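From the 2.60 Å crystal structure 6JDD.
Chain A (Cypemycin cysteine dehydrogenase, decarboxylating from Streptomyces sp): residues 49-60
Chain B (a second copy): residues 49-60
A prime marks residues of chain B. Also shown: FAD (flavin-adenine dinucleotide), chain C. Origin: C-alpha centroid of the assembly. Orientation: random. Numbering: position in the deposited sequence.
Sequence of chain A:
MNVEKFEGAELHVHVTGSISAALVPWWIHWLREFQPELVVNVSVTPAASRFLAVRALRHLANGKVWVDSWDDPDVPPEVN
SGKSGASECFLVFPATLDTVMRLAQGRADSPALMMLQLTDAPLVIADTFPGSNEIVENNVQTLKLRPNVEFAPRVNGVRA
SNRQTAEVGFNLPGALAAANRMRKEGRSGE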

# COMPACT_ATOMS: atom_id res chain seq x y z
N SER A 49 -11.87 4.89 -20.37
CA SER A 49 -10.50 4.36 -20.16
C SER A 49 -10.60 2.93 -19.64
O SER A 49 -9.60 2.31 -19.61
CB SER A 49 -9.66 5.24 -19.25
OG SER A 49 -10.08 5.09 -17.88
N ARG A 50 -11.78 2.43 -19.31
CA ARG A 50 -11.99 0.99 -18.97
C ARG A 50 -12.24 0.21 -20.26
O ARG A 50 -12.29 -1.00 -20.16
CB ARG A 50 -13.20 0.77 -18.04
CG ARG A 50 -13.06 1.36 -16.63
CD ARG A 50 -14.31 1.16 -15.75
NE ARG A 50 -15.55 1.86 -16.15
CZ ARG A 50 -16.34 2.65 -15.36
NH1 ARG A 50 -16.03 2.89 -14.10
NH2 ARG A 50 -17.44 3.23 -15.85
N PHE A 51 -12.49 0.89 -21.38
CA PHE A 51 -12.85 0.22 -22.66
C PHE A 51 -11.79 0.43 -23.73
O PHE A 51 -11.82 -0.29 -24.75
CB PHE A 51 -14.23 0.66 -23.15
CG PHE A 51 -15.35 0.25 -22.23
CD1 PHE A 51 -15.43 -1.04 -21.71
CD2 PHE A 51 -16.34 1.17 -21.87
CE1 PHE A 51 -16.47 -1.39 -20.87
CE2 PHE A 51 -17.37 0.82 -21.01
CZ PHE A 51 -17.43 -0.46 -20.51
N LEU A 52 -10.87 1.36 -23.51
CA LEU A 52 -9.71 1.53 -24.40
C LEU A 52 -8.48 1.91 -23.59
O LEU A 52 -8.61 2.12 -22.39
CB LEU A 52 -10.04 2.55 -25.49
CG LEU A 52 -10.36 3.96 -25.03
CD1 LEU A 52 -9.14 4.63 -24.44
CD2 LEU A 52 -10.83 4.77 -26.22
N ALA A 53 -7.32 1.97 -24.23
CA ALA A 53 -6.06 2.35 -23.58
C ALA A 53 -5.69 3.76 -24.06
O ALA A 53 -5.48 3.96 -25.28
CB ALA A 53 -5.02 1.30 -23.88
N VAL A 54 -5.55 4.69 -23.12
CA VAL A 54 -5.12 6.07 -23.46
C VAL A 54 -3.76 6.02 -24.17
O VAL A 54 -3.52 6.86 -25.07
CB VAL A 54 -5.09 6.95 -22.20
CG1 VAL A 54 -4.56 8.33 -22.50
CG2 VAL A 54 -6.49 7.03 -21.63
N ARG A 55 -2.89 5.10 -23.72
CA ARG A 55 -1.51 4.96 -24.29
C ARG A 55 -1.59 4.77 -25.80
O ARG A 55 -0.80 5.43 -26.52
CB ARG A 55 -0.79 3.79 -23.62
CG ARG A 55 0.43 4.19 -22.80
CD ARG A 55 1.15 3.00 -22.21
NE ARG A 55 0.83 2.80 -20.80
CZ ARG A 55 -0.21 2.10 -20.36
NH1 ARG A 55 -0.42 1.97 -19.06
NH2 ARG A 55 -1.04 1.53 -21.22
N ALA A 56 -2.49 3.90 -26.27
CA ALA A 56 -2.63 3.63 -27.71
C ALA A 56 -3.02 4.92 -28.46
O ALA A 56 -2.47 5.16 -29.57
CB ALA A 56 -3.62 2.51 -27.91
N LEU A 57 -3.86 5.78 -27.88
CA LEU A 57 -4.26 7.05 -28.52
C LEU A 57 -3.06 8.00 -28.57
O LEU A 57 -2.94 8.77 -29.54
CB LEU A 57 -5.42 7.67 -27.74
CG LEU A 57 -6.74 6.91 -27.75
CD1 LEU A 57 -7.68 7.48 -26.70
CD2 LEU A 57 -7.40 6.95 -29.11
N ARG A 58 -2.25 8.02 -27.52
CA ARG A 58 -1.03 8.87 -27.54
C ARG A 58 -0.22 8.51 -28.79
O ARG A 58 0.42 9.41 -29.32
CB ARG A 58 -0.19 8.70 -26.28
CG ARG A 58 -0.75 9.40 -25.07
CD ARG A 58 0.12 9.21 -23.85
NE ARG A 58 -0.71 9.26 -22.66
CZ ARG A 58 -1.37 10.36 -22.25
NH1 ARG A 58 -2.12 10.30 -21.15
NH2 ARG A 58 -1.28 11.50 -22.93
N HIS A 59 -0.21 7.25 -29.23
CA HIS A 59 0.52 6.80 -30.45
C HIS A 59 -0.30 7.13 -31.70
O HIS A 59 0.25 7.67 -32.64
CB HIS A 59 0.93 5.32 -30.36
CG HIS A 59 1.95 5.09 -29.29
ND1 HIS A 59 3.27 5.49 -29.45
CD2 HIS A 59 1.84 4.61 -28.02
CE1 HIS A 59 3.93 5.24 -28.31
NE2 HIS A 59 3.07 4.69 -27.42
N LEU A 60 -1.60 6.85 -31.72
CA LEU A 60 -2.36 6.98 -32.98
C LEU A 60 -2.70 8.44 -33.27
O LEU A 60 -2.85 8.76 -34.43
CB LEU A 60 -3.61 6.12 -32.86
CG LEU A 60 -3.33 4.63 -32.67
CD1 LEU A 60 -4.56 3.87 -32.18
CD2 LEU A 60 -2.80 4.02 -33.96
N SER B 49 -2.21 -5.63 -23.31
CA SER B 49 -3.21 -5.08 -22.36
C SER B 49 -2.83 -3.63 -22.03
O SER B 49 -3.63 -3.00 -21.45
CB SER B 49 -3.34 -5.91 -21.10
OG SER B 49 -2.20 -5.73 -20.23
N ARG B 50 -1.68 -3.13 -22.47
CA ARG B 50 -1.33 -1.69 -22.36
C ARG B 50 -1.89 -0.95 -23.57
O ARG B 50 -1.80 0.27 -23.56
CB ARG B 50 0.19 -1.45 -22.31
CG ARG B 50 0.91 -1.99 -21.07
CD ARG B 50 2.44 -1.78 -21.09
NE ARG B 50 3.22 -2.50 -22.13
CZ ARG B 50 4.32 -3.28 -21.92
NH1 ARG B 50 4.81 -3.47 -20.71
NH2 ARG B 50 4.94 -3.88 -22.94
N PHE B 51 -2.33 -1.66 -24.62
CA PHE B 51 -2.79 -1.03 -25.88
C PHE B 51 -4.28 -1.26 -26.12
O PHE B 51 -4.86 -0.58 -26.98
CB PHE B 51 -1.96 -1.50 -27.07
CG PHE B 51 -0.51 -1.08 -26.99
CD1 PHE B 51 -0.16 0.22 -26.66
CD2 PHE B 51 0.51 -1.99 -27.25
CE1 PHE B 51 1.18 0.60 -26.59
CE2 PHE B 51 1.84 -1.63 -27.16
CZ PHE B 51 2.17 -0.34 -26.83
N LEU B 52 -4.88 -2.19 -25.38
CA LEU B 52 -6.35 -2.37 -25.42
C LEU B 52 -6.86 -2.71 -24.03
O LEU B 52 -6.06 -2.88 -23.13
CB LEU B 52 -6.71 -3.42 -26.46
CG LEU B 52 -6.16 -4.82 -26.24
CD1 LEU B 52 -6.80 -5.46 -25.03
CD2 LEU B 52 -6.47 -5.67 -27.46
N ALA B 53 -8.18 -2.78 -23.87
CA ALA B 53 -8.82 -3.13 -22.60
C ALA B 53 -9.39 -4.54 -22.73
O ALA B 53 -10.27 -4.78 -23.59
CB ALA B 53 -9.85 -2.08 -22.27
N VAL B 54 -8.95 -5.44 -21.86
CA VAL B 54 -9.48 -6.83 -21.84
C VAL B 54 -11.00 -6.78 -21.62
O VAL B 54 -11.71 -7.65 -22.19
CB VAL B 54 -8.76 -7.67 -20.78
CG1 VAL B 54 -9.35 -9.06 -20.66
CG2 VAL B 54 -7.29 -7.75 -21.12
N ARG B 55 -11.46 -5.85 -20.78
CA ARG B 55 -12.90 -5.71 -20.44
C ARG B 55 -13.73 -5.57 -21.72
O ARG B 55 -14.77 -6.24 -21.82
CB ARG B 55 -13.11 -4.51 -19.51
CG ARG B 55 -13.62 -4.88 -18.12
CD ARG B 55 -13.87 -3.66 -17.26
NE ARG B 55 -12.79 -3.42 -16.31
CZ ARG B 55 -11.69 -2.72 -16.58
NH1 ARG B 55 -10.77 -2.56 -15.65
NH2 ARG B 55 -11.53 -2.18 -17.78
N ALA B 56 -13.27 -4.73 -22.65
CA ALA B 56 -14.00 -4.50 -23.91
C ALA B 56 -14.12 -5.82 -24.70
O ALA B 56 -15.20 -6.08 -25.28
CB ALA B 56 -13.33 -3.40 -24.68
N LEU B 57 -13.09 -6.66 -24.70
CA LEU B 57 -13.12 -7.95 -25.41
C LEU B 57 -14.11 -8.90 -24.72
O LEU B 57 -14.77 -9.69 -25.42
CB LEU B 57 -11.71 -8.57 -25.44
CG LEU B 57 -10.66 -7.82 -26.24
CD1 LEU B 57 -9.28 -8.36 -25.92
CD2 LEU B 57 -10.92 -7.91 -27.72
N ARG B 58 -14.16 -8.88 -23.40
CA ARG B 58 -15.15 -9.71 -22.68
C ARG B 58 -16.55 -9.38 -23.23
O ARG B 58 -17.37 -10.29 -23.26
CB ARG B 58 -15.10 -9.50 -21.17
CG ARG B 58 -13.93 -10.16 -20.49
CD ARG B 58 -13.93 -9.93 -19.00
NE ARG B 58 -12.56 -9.95 -18.52
CZ ARG B 58 -11.77 -11.04 -18.54
NH1 ARG B 58 -10.53 -10.96 -18.08
NH2 ARG B 58 -12.24 -12.21 -19.00
N HIS B 59 -16.82 -8.13 -23.62
CA HIS B 59 -18.13 -7.72 -24.20
C HIS B 59 -18.19 -8.09 -25.68
O HIS B 59 -19.19 -8.65 -26.10
CB HIS B 59 -18.43 -6.23 -23.93
CG HIS B 59 -18.64 -5.96 -22.47
ND1 HIS B 59 -19.80 -6.35 -21.81
CD2 HIS B 59 -17.81 -5.44 -21.52
CE1 HIS B 59 -19.67 -6.06 -20.52
NE2 HIS B 59 -18.45 -5.49 -20.31
N LEU B 60 -17.15 -7.83 -26.46
CA LEU B 60 -17.27 -8.00 -27.92
C LEU B 60 -17.14 -9.48 -28.31
O LEU B 60 -17.70 -9.84 -29.33
CB LEU B 60 -16.19 -7.15 -28.59
CG LEU B 60 -16.32 -5.65 -28.31
CD1 LEU B 60 -15.05 -4.89 -28.66
CD2 LEU B 60 -17.51 -5.08 -29.06
PA FAD C . -17.33 9.87 -16.64
O1A FAD C . -16.37 11.01 -16.53
O2A FAD C . -16.79 8.48 -16.56
O5B FAD C . -18.49 10.06 -15.55
C5B FAD C . -18.32 9.45 -14.24
C4B FAD C . -19.18 10.18 -13.24
O4B FAD C . -18.37 10.52 -12.08
C3B FAD C . -19.79 11.50 -13.72
O3B FAD C . -21.09 11.69 -13.17
C2B FAD C . -18.80 12.54 -13.19
O2B FAD C . -19.39 13.81 -13.01
C1B FAD C . -18.41 11.91 -11.86
N9A FAD C . -17.09 12.33 -11.38
C8A FAD C . -16.47 13.54 -11.58
N7A FAD C . -15.29 13.60 -11.02
C5A FAD C . -15.13 12.36 -10.41
C6A FAD C . -14.08 11.80 -9.65
N6A FAD C . -12.95 12.44 -9.36
N1A FAD C . -14.25 10.53 -9.20
C2A FAD C . -15.39 9.89 -9.50
N3A FAD C . -16.43 10.31 -10.20
C4A FAD C . -16.23 11.57 -10.63
N1 FAD C . -23.86 4.29 -21.33
C2 FAD C . -24.38 4.85 -22.44
O2 FAD C . -24.92 5.96 -22.40
N3 FAD C . -24.34 4.24 -23.65
C4 FAD C . -23.76 3.00 -23.82
O4 FAD C . -23.74 2.48 -24.92
C4X FAD C . -23.20 2.38 -22.68
N5 FAD C . -22.65 1.20 -22.82
C5X FAD C . -22.12 0.62 -21.70
C6 FAD C . -21.52 -0.65 -21.83
C7 FAD C . -20.96 -1.29 -20.75
C7M FAD C . -20.33 -2.65 -20.93
C8 FAD C . -20.99 -0.67 -19.48
C8M FAD C . -20.39 -1.36 -18.28
C9 FAD C . -21.58 0.57 -19.34
C9A FAD C . -22.15 1.24 -20.44
N10 FAD C . -22.75 2.49 -20.33
C10 FAD C . -23.29 3.10 -21.44
C1' FAD C . -22.80 3.17 -19.02
C2' FAD C . -21.73 4.24 -18.89
O2' FAD C . -20.44 3.63 -18.89
C3' FAD C . -21.92 5.04 -17.60
O3' FAD C . -23.10 5.82 -17.70
C4' FAD C . -20.74 5.96 -17.28
O4' FAD C . -20.99 6.65 -16.05
C5' FAD C . -20.47 6.97 -18.37
O5' FAD C . -19.48 7.93 -17.92
P FAD C . -18.84 8.95 -18.98
O1P FAD C . -19.96 9.61 -19.72
O2P FAD C . -17.78 8.24 -19.75
O3P FAD C . -18.16 10.03 -18.00
O HOH W 1 -9.90 -1.70 -26.05
O HOH W 2 -7.18 0.81 -26.96

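The two copies meet across an exact two-fold axis, so each contact between the two stretches occurs twice. The segment from Arg50 to Ala53 lies against the same segment and the start of the helix in the other copy. Together the two stretches bury 554 Å².

The direct polar link is made by Arg55. Its NH2 donates to the backbone O of Arg50′ at 2.8 Å, and Arg55′ NH2 donates likewise to Arg50 O. The distance is short, but the N-H...O angle of 120° makes the bond weak. The aliphatic part of Arg50 packs against the same group, with its CG over one face of the Arg55′ guanidinium. Arg50 NH1 is hydrogen-bonded elsewhere in the structure.

The next carbonyl is satisfied by water. Water 1 donates to Phe51 O at 2.7 Å and accepts from Ala53′ N at 3.0 Å. Water 2 repeats the bridge between Phe51′ O and Ala53 N. Each water therefore satisfies an acceptor in one copy and a donor in the other.

Ala53 is the N-cap residue, and its side chain has no polar atom to offer the helix. Its O accepts a weak bond from Ala56 N at 3.2 Å. Within the helix, Arg58 N donates to Val54 O at 3.0 Å and Leu60 N to Ala56 O at 2.9 Å.

Methyl groups fill the close space between the backbones. Ala53 CB lies 3.4 Å from Arg50′ O and 3.5 Å from Phe51′ C. Ala56 CB packs 3.5 Å from Phe51′ O and 4.3 Å from Phe51′ CD1.

The Phe51 ring also reaches the helix, with CE1 4.3 Å from His59′ CD2. The flavin of FAD adjoins both residues: its C7 is 3.6 Å from Phe51 CZ, and its C7M lies over one face of the His59′ ring, 3.5 Å from NE2.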